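Local coordinates for protein transketolase (Campylobacter jejuni, PDB 3L84) that belongs to the transketolase family, with thiamine diphosphate-binding and pyrimidine-binding domains followed by a C-terminal domain, at residues 348-353 with 370-376. Residues are numbered along the deposited sequence; the frame is centred on the assembly and turned at random. Where two conformers were deposited one is given.
Sequences LNVLAK and KTELHSM
The side-chain nitrogen of Asn349 is shared between two backbone carbonyls: ND2 donates to Glu372 O across the contact at 2.9 Å, and it also bonds Gly345 O, one turn back in its own helix. The bond to Glu372 is nearly straight, 166° at the hydrogen, and its acceptor lies close to the amide plane of Asn349. The other end of the same amide is an acceptor, with His374 N donating to Asn349 OD1 at 2.8 Å in the carbonyl plane. One asparagine thus reads the C=O before Leu373 and the N-H after it, and the two bonds of opposite sense settle which end of the amide is oxygen. The His374 ring lies only 18° from parallel to the amide, and its CD2 comes to 3.5 Å from Asn349 OD1.

Leu373, spanned by this pair of bonds, leans into the helix. With CG opposite its own carbonyl carbon (chi1 -56°), it brings CD2 to 3.6 Å from Leu348 O and 4.0 Å from Ala352 CB. Alongside, Leu348 CD1 meets Thr371 CG2 at 3.8 Å, the two side chains pointing the same way. At the end of the type II turn that begins at Leu373, Met376, present as selenomethionine, has SE 3.5 Å from Ala352 CB, a doubtful contact because a second conformer was modelled.

Beneath, Leu348, Thr371 and Leu373 all rest on Phe410 of strand 408-414, in the parallel sheet of the pyrimidine-binding domain. The bonds of Asn349 and the packing of Leu373 tie helix 340-354 to the irregular connection leading into strand 384-386. Because the amide supplies both a donor and an acceptor, Glu372 O and His374 N are both satisfied, and Asn384 OD1 takes Leu373 N, while the leucine enters an apolar layer.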
loop_
_atom_site.group_PDB
_atom_site.type_symbol
_atom_site.label_atom_id
_atom_site.label_comp_id
_atom_site.label_asym_id
_atom_site.label_seq_id
_atom_site.Cartn_x
_atom_site.Cartn_y
_atom_site.Cartn_z
ATOM N N LEU A 348 9.782 -10.679 -21.850
ATOM C CA LEU A 348 10.404 -11.169 -20.591
ATOM C C LEU A 348 11.169 -12.442 -20.844
ATOM O O LEU A 348 12.288 -12.645 -20.333
ATOM C CB LEU A 348 9.359 -11.420 -19.523
ATOM C CG LEU A 348 8.692 -10.206 -18.903
ATOM C CD1 LEU A 348 7.516 -10.653 -18.010
ATOM C CD2 LEU A 348 9.694 -9.306 -18.172
ATOM N N ASN A 349 10.611 -13.315 -21.689
ATOM C CA ASN A 349 11.316 -14.548 -22.051
ATOM C C ASN A 349 12.587 -14.311 -22.862
ATOM O O ASN A 349 13.596 -14.949 -22.590
ATOM C CB ASN A 349 10.348 -15.492 -22.762
ATOM C CG ASN A 349 9.541 -16.322 -21.788
ATOM O OD1 ASN A 349 9.930 -17.419 -21.445
ATOM N ND2 ASN A 349 8.457 -15.758 -21.268
ATOM N N VAL A 350 12.577 -13.381 -23.805
ATOM C CA VAL A 350 13.782 -13.033 -24.554
ATOM C C VAL A 350 14.837 -12.446 -23.615
ATOM O O VAL A 350 16.021 -12.781 -23.701
ATOM C CB VAL A 350 13.441 -12.029 -25.674
ATOM C CG1 VAL A 350 14.701 -11.410 -26.273
ATOM C CG2 VAL A 350 12.618 -12.714 -26.791
ATOM N N LEU A 351 14.422 -11.591 -22.693
ATOM C CA LEU A 351 15.366 -10.987 -21.754
ATOM C C LEU A 351 15.988 -12.032 -20.853
ATOM O O LEU A 351 17.217 -12.029 -20.658
ATOM C CB LEU A 351 14.710 -9.863 -20.937
ATOM C CG LEU A 351 14.270 -8.651 -21.770
ATOM C CD1 LEU A 351 13.497 -7.637 -20.897
ATOM C CD2 LEU A 351 15.455 -8.008 -22.395
ATOM N N ALA A 352 15.176 -12.949 -20.350
ATOM C CA ALA A 352 15.697 -13.999 -19.468
ATOM C C ALA A 352 16.652 -14.903 -20.226
ATOM O O ALA A 352 17.606 -15.400 -19.616
ATOM C CB ALA A 352 14.531 -14.795 -18.871
ATOM N N LYS A 353 16.421 -15.154 -21.512
ATOM C CA LYS A 353 17.320 -15.993 -22.310
ATOM C C LYS A 353 18.644 -15.311 -22.561
ATOM O O LYS A 353 19.684 -15.997 -22.635
ATOM C CB LYS A 353 16.673 -16.347 -23.647
ATOM C CG LYS A 353 15.567 -17.329 -23.478
ATOM C CD LYS A 353 14.902 -17.650 -24.800
ATOM C CE LYS A 353 13.374 -17.676 -24.657
ATOM N NZ LYS A 353 12.636 -16.794 -25.663
ATOM N N LYS A 370 1.185 -13.248 -17.425
ATOM C CA LYS A 370 1.996 -13.813 -18.510
ATOM C C LYS A 370 3.486 -13.692 -18.272
ATOM O O LYS A 370 4.291 -13.454 -19.205
ATOM C CB LYS A 370 1.602 -13.214 -19.858
ATOM C CG LYS A 370 0.128 -13.366 -20.197
ATOM C CD LYS A 370 -0.314 -14.808 -20.247
ATOM C CE LYS A 370 -1.807 -14.956 -20.579
ATOM N NZ LYS A 370 -1.961 -15.213 -22.033
ATOM N N THR A 371 3.911 -13.944 -17.034
ATOM C CA THR A 371 5.290 -13.772 -16.639
ATOM C C THR A 371 6.102 -15.056 -16.562
ATOM O O THR A 371 7.300 -14.996 -16.297
ATOM C CB THR A 371 5.344 -13.065 -15.244
ATOM O OG1 THR A 371 4.433 -13.722 -14.331
ATOM C CG2 THR A 371 4.918 -11.625 -15.404
ATOM N N GLU A 372 5.513 -16.217 -16.818
ATOM C CA GLU A 372 6.315 -17.444 -16.789
ATOM C C GLU A 372 7.467 -17.355 -17.771
ATOM O O GLU A 372 7.281 -17.069 -18.948
ATOM C CB GLU A 372 5.451 -18.678 -17.107
ATOM C CG GLU A 372 6.188 -20.038 -17.035
ATOM C CD GLU A 372 5.268 -21.226 -17.281
ATOM O OE1 GLU A 372 4.031 -21.078 -17.330
ATOM O OE2 GLU A 372 5.812 -22.337 -17.488
ATOM N N LEU A 373 8.660 -17.689 -17.265
ATOM C CA LEU A 373 9.870 -17.755 -18.042
ATOM C C LEU A 373 10.002 -19.234 -18.414
ATOM O O LEU A 373 10.427 -20.079 -17.612
ATOM C CB LEU A 373 11.060 -17.226 -17.247
ATOM C CG LEU A 373 10.875 -15.808 -16.716
ATOM C CD1 LEU A 373 12.034 -15.497 -15.769
ATOM C CD2 LEU A 373 10.689 -14.766 -17.832
ATOM N N HIS A 374 9.551 -19.558 -19.616
ATOM C CA HIS A 374 9.303 -20.929 -20.021
ATOM C C HIS A 374 10.549 -21.764 -20.072
ATOM O O HIS A 374 11.526 -21.385 -20.697
ATOM C CB HIS A 374 8.624 -20.946 -21.383
ATOM C CG HIS A 374 7.292 -20.295 -21.390
ATOM N ND1 HIS A 374 6.195 -20.830 -20.747
ATOM C CD2 HIS A 374 6.881 -19.138 -21.952
ATOM C CE1 HIS A 374 5.165 -20.023 -20.917
ATOM N NE2 HIS A 374 5.559 -18.987 -21.635
ATOM N N SER A 375 10.484 -22.916 -19.410
ATOM C CA SER A 375 11.601 -23.878 -19.334
ATOM C C SER A 375 12.839 -23.332 -18.620
ATOM O O SER A 375 13.926 -23.900 -18.757
ATOM C CB SER A 375 11.966 -24.400 -20.731
ATOM O OG SER A 375 10.847 -25.070 -21.291
HETATM N N MSE A 376 12.687 -22.254 -17.834
HETATM C CA MSE A 376 13.818 -21.681 -17.112
HETATM C C MSE A 376 13.813 -22.004 -15.614
HETATM O O MSE A 376 14.693 -21.565 -14.878
HETATM C CB MSE A 376 13.922 -20.186 -17.399
HETATM C CG MSE A 376 13.847 -19.905 -18.902
HETATM SE SE MSE A 376 14.727 -18.258 -19.495
HETATM C CE MSE A 376 16.506 -18.847 -19.060
#